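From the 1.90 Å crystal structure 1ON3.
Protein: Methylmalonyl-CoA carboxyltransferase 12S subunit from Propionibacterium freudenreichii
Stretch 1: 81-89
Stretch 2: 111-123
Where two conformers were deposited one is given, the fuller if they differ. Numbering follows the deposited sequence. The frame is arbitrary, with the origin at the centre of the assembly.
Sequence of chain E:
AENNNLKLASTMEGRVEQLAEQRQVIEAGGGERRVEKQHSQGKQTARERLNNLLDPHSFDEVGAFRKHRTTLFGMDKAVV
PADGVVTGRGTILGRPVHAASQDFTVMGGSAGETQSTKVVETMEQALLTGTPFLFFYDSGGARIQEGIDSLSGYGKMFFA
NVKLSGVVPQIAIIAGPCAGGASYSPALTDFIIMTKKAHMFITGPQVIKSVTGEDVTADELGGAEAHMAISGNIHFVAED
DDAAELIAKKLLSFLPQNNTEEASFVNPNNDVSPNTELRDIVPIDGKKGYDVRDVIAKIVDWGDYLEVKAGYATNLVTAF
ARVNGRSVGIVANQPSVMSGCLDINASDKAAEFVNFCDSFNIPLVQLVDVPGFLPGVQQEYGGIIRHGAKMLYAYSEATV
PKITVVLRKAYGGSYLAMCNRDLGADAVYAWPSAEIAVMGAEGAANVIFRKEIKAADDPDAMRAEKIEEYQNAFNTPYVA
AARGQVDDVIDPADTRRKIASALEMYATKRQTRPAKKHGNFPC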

# COMPACT_ATOMS: atom_id res chain seq x y z
N PRO E 81 6.46 37.17 -28.99
CA PRO E 81 5.12 36.84 -28.49
C PRO E 81 4.95 35.39 -27.99
O PRO E 81 5.20 34.44 -28.74
CB PRO E 81 4.22 37.13 -29.69
CG PRO E 81 4.95 38.26 -30.39
CD PRO E 81 6.40 37.81 -30.31
N ALA E 82 4.51 35.24 -26.74
CA ALA E 82 4.28 33.93 -26.11
C ALA E 82 5.52 33.04 -26.11
O ALA E 82 5.45 31.85 -25.80
CB ALA E 82 3.13 33.21 -26.83
N ASP E 83 6.65 33.67 -26.39
CA ASP E 83 7.95 33.01 -26.55
C ASP E 83 7.88 31.92 -27.62
O ASP E 83 8.64 30.94 -27.60
CB ASP E 83 8.52 32.41 -25.26
CG ASP E 83 10.04 32.37 -25.32
OD1 ASP E 83 10.70 31.49 -24.72
OD2 ASP E 83 10.57 33.25 -26.01
N GLY E 84 6.97 32.10 -28.57
CA GLY E 84 6.86 31.16 -29.67
C GLY E 84 6.03 29.90 -29.47
O GLY E 84 6.08 29.03 -30.32
N VAL E 85 5.29 29.78 -28.37
CA VAL E 85 4.44 28.60 -28.19
C VAL E 85 3.12 28.98 -27.53
O VAL E 85 3.08 29.80 -26.60
CB VAL E 85 5.14 27.49 -27.37
CG1 VAL E 85 5.15 27.85 -25.88
CG2 VAL E 85 4.42 26.14 -27.59
N VAL E 86 2.02 28.42 -28.03
CA VAL E 86 0.69 28.69 -27.48
C VAL E 86 0.31 27.45 -26.69
O VAL E 86 0.24 26.36 -27.25
CB VAL E 86 -0.34 28.95 -28.60
CG1 VAL E 86 -1.69 29.35 -28.00
CG2 VAL E 86 0.17 30.05 -29.53
N THR E 87 0.07 27.63 -25.40
CA THR E 87 -0.24 26.53 -24.50
C THR E 87 -1.51 26.74 -23.69
O THR E 87 -1.86 27.86 -23.30
CB THR E 87 0.91 26.32 -23.51
OG1 THR E 87 1.08 27.52 -22.74
CG2 THR E 87 2.22 26.00 -24.24
N GLY E 88 -2.21 25.64 -23.41
CA GLY E 88 -3.42 25.77 -22.63
C GLY E 88 -4.22 24.49 -22.50
O GLY E 88 -3.72 23.40 -22.78
N ARG E 89 -5.46 24.66 -22.06
CA ARG E 89 -6.39 23.56 -21.83
C ARG E 89 -7.64 23.77 -22.70
O ARG E 89 -8.07 24.89 -22.94
CB ARG E 89 -6.76 23.54 -20.34
CG ARG E 89 -7.53 22.31 -19.82
CD ARG E 89 -9.04 22.39 -20.03
NE ARG E 89 -9.75 21.45 -19.16
CZ ARG E 89 -11.08 21.33 -19.11
NH1 ARG E 89 -11.84 22.10 -19.89
NH2 ARG E 89 -11.65 20.45 -18.29
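Stretch 2 111-123: AGETQSTKVVETM

A buried lysine hydrogen-bonds this helix to the backbone of the other stretch: Lys118 NZ donates to Ala82 O at 3.0 Å and to Val85 O at 2.7 Å, so two backbone carbonyls take hydrogen bonds from its ammonium, which has a further partner elsewhere in the structure. Water 2 extends the arrangement, accepting from Lys118 NZ at 2.8 Å and from Thr87 N at 3.1 Å.

Stretch 2 is helical from Glu113 to Met123, with Gly112 at the N-cap. It runs nearly parallel to strand 85-89, crossing at 16° with the axes 8.3 Å apart at closest approach. The register starts at Asp83 against Gln115 and ends at Gly88 against Thr122.

At the helix start, Asp83 OD1 accepts a weak hydrogen bond from Gln115 N at 2.7 Å, while Gln115 NE2 returns one to Asp83 O at 3.0 Å. A CB on Gly112 would clash with Asp83 OD1 and one on Gly84 with Gln115 NE2, though the backbone angles of Gly84 already call for glycine.

Farther along, strand alternation sets the pattern. Val85 and Thr87 point toward the helix, Val86 away. Val85 CG2 packs on Val119 CG2 at 3.9 Å, and Thr87 CB lies 3.2 Å from Thr122 OG1, a hydroxyl that donates to Lys118 O at 2.9 Å within its own helix.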

# COMPACT_ATOMS: atom_id res chain seq x y z
N ALA E 111 13.05 26.95 -30.05
CA ALA E 111 12.70 26.68 -28.67
C ALA E 111 13.43 27.49 -27.62
O ALA E 111 14.52 27.12 -27.19
CB ALA E 111 12.89 25.20 -28.39
N GLY E 112 12.82 28.59 -27.20
CA GLY E 112 13.43 29.40 -26.16
C GLY E 112 13.33 28.64 -24.84
O GLY E 112 12.55 27.71 -24.70
N GLU E 113 14.15 29.04 -23.88
CA GLU E 113 14.13 28.42 -22.57
C GLU E 113 12.73 28.57 -21.95
O GLU E 113 12.18 27.62 -21.39
CB GLU E 113 15.21 29.08 -21.71
CG GLU E 113 14.92 29.17 -20.23
CD GLU E 113 15.93 30.06 -19.51
OE1 GLU E 113 16.93 29.54 -18.98
OE2 GLU E 113 15.71 31.30 -19.50
N THR E 114 12.16 29.76 -22.06
CA THR E 114 10.84 30.00 -21.49
C THR E 114 9.77 29.25 -22.27
O THR E 114 8.80 28.78 -21.68
CB THR E 114 10.50 31.51 -21.46
OG1 THR E 114 11.33 32.15 -20.47
CG2 THR E 114 9.04 31.72 -21.09
N GLN E 115 9.95 29.14 -23.59
CA GLN E 115 9.00 28.39 -24.43
C GLN E 115 8.95 26.95 -23.92
O GLN E 115 7.87 26.38 -23.73
CB GLN E 115 9.45 28.38 -25.90
CG GLN E 115 8.41 27.75 -26.83
CD GLN E 115 8.98 27.38 -28.19
OE1 GLN E 115 9.23 26.20 -28.48
NE2 GLN E 115 9.19 28.39 -29.03
N SER E 116 10.11 26.36 -23.68
CA SER E 116 10.15 24.98 -23.19
C SER E 116 9.58 24.86 -21.79
O SER E 116 8.98 23.84 -21.44
CB SER E 116 11.58 24.43 -23.21
OG SER E 116 12.00 24.17 -24.54
N THR E 117 9.76 25.88 -20.97
CA THR E 117 9.22 25.84 -19.62
C THR E 117 7.69 25.86 -19.69
O THR E 117 7.03 25.16 -18.92
CB THR E 117 9.72 27.04 -18.78
OG1 THR E 117 11.13 26.91 -18.62
CG2 THR E 117 9.05 27.06 -17.42
N LYS E 118 7.14 26.65 -20.62
CA LYS E 118 5.69 26.75 -20.80
C LYS E 118 5.12 25.38 -21.19
O LYS E 118 4.07 24.94 -20.70
CB LYS E 118 5.35 27.76 -21.91
CG LYS E 118 5.37 29.24 -21.48
CD LYS E 118 4.98 30.19 -22.62
CE LYS E 118 3.56 29.95 -23.09
NZ LYS E 118 3.15 30.94 -24.13
N VAL E 119 5.81 24.72 -22.10
CA VAL E 119 5.37 23.40 -22.55
C VAL E 119 5.41 22.39 -21.39
O VAL E 119 4.46 21.62 -21.19
CB VAL E 119 6.24 22.88 -23.71
CG1 VAL E 119 5.90 21.42 -24.02
CG2 VAL E 119 5.98 23.73 -24.96
N VAL E 120 6.49 22.40 -20.63
CA VAL E 120 6.61 21.48 -19.50
C VAL E 120 5.53 21.74 -18.45
O VAL E 120 4.95 20.81 -17.89
CB VAL E 120 8.02 21.59 -18.84
CG1 VAL E 120 8.07 20.75 -17.58
CG2 VAL E 120 9.08 21.07 -19.81
N GLU E 121 5.23 23.01 -18.19
CA GLU E 121 4.21 23.33 -17.21
C GLU E 121 2.85 22.81 -17.68
O GLU E 121 2.05 22.32 -16.89
CB GLU E 121 4.19 24.85 -16.93
CG GLU E 121 5.06 25.20 -15.71
CD GLU E 121 5.60 26.62 -15.71
OE1 GLU E 121 4.92 27.52 -16.26
OE2 GLU E 121 6.70 26.84 -15.15
N THR E 122 2.61 22.88 -18.98
CA THR E 122 1.35 22.39 -19.54
C THR E 122 1.31 20.87 -19.45
O THR E 122 0.26 20.29 -19.20
CB THR E 122 1.18 22.83 -21.01
OG1 THR E 122 1.23 24.26 -21.07
CG2 THR E 122 -0.16 22.36 -21.55
N MET E 123 2.45 20.23 -19.66
CA MET E 123 2.53 18.77 -19.56
C MET E 123 2.28 18.35 -18.10
O MET E 123 1.60 17.34 -17.84
CB MET E 123 3.92 18.30 -20.01
CG MET E 123 4.15 18.48 -21.50
SD MET E 123 5.86 18.13 -21.94
CE MET E 123 5.96 16.35 -21.59
O HOH W 1 13.37 32.15 -23.78
O HOH W 2 0.43 30.52 -24.44
O HOH W 3 1.93 26.96 -20.02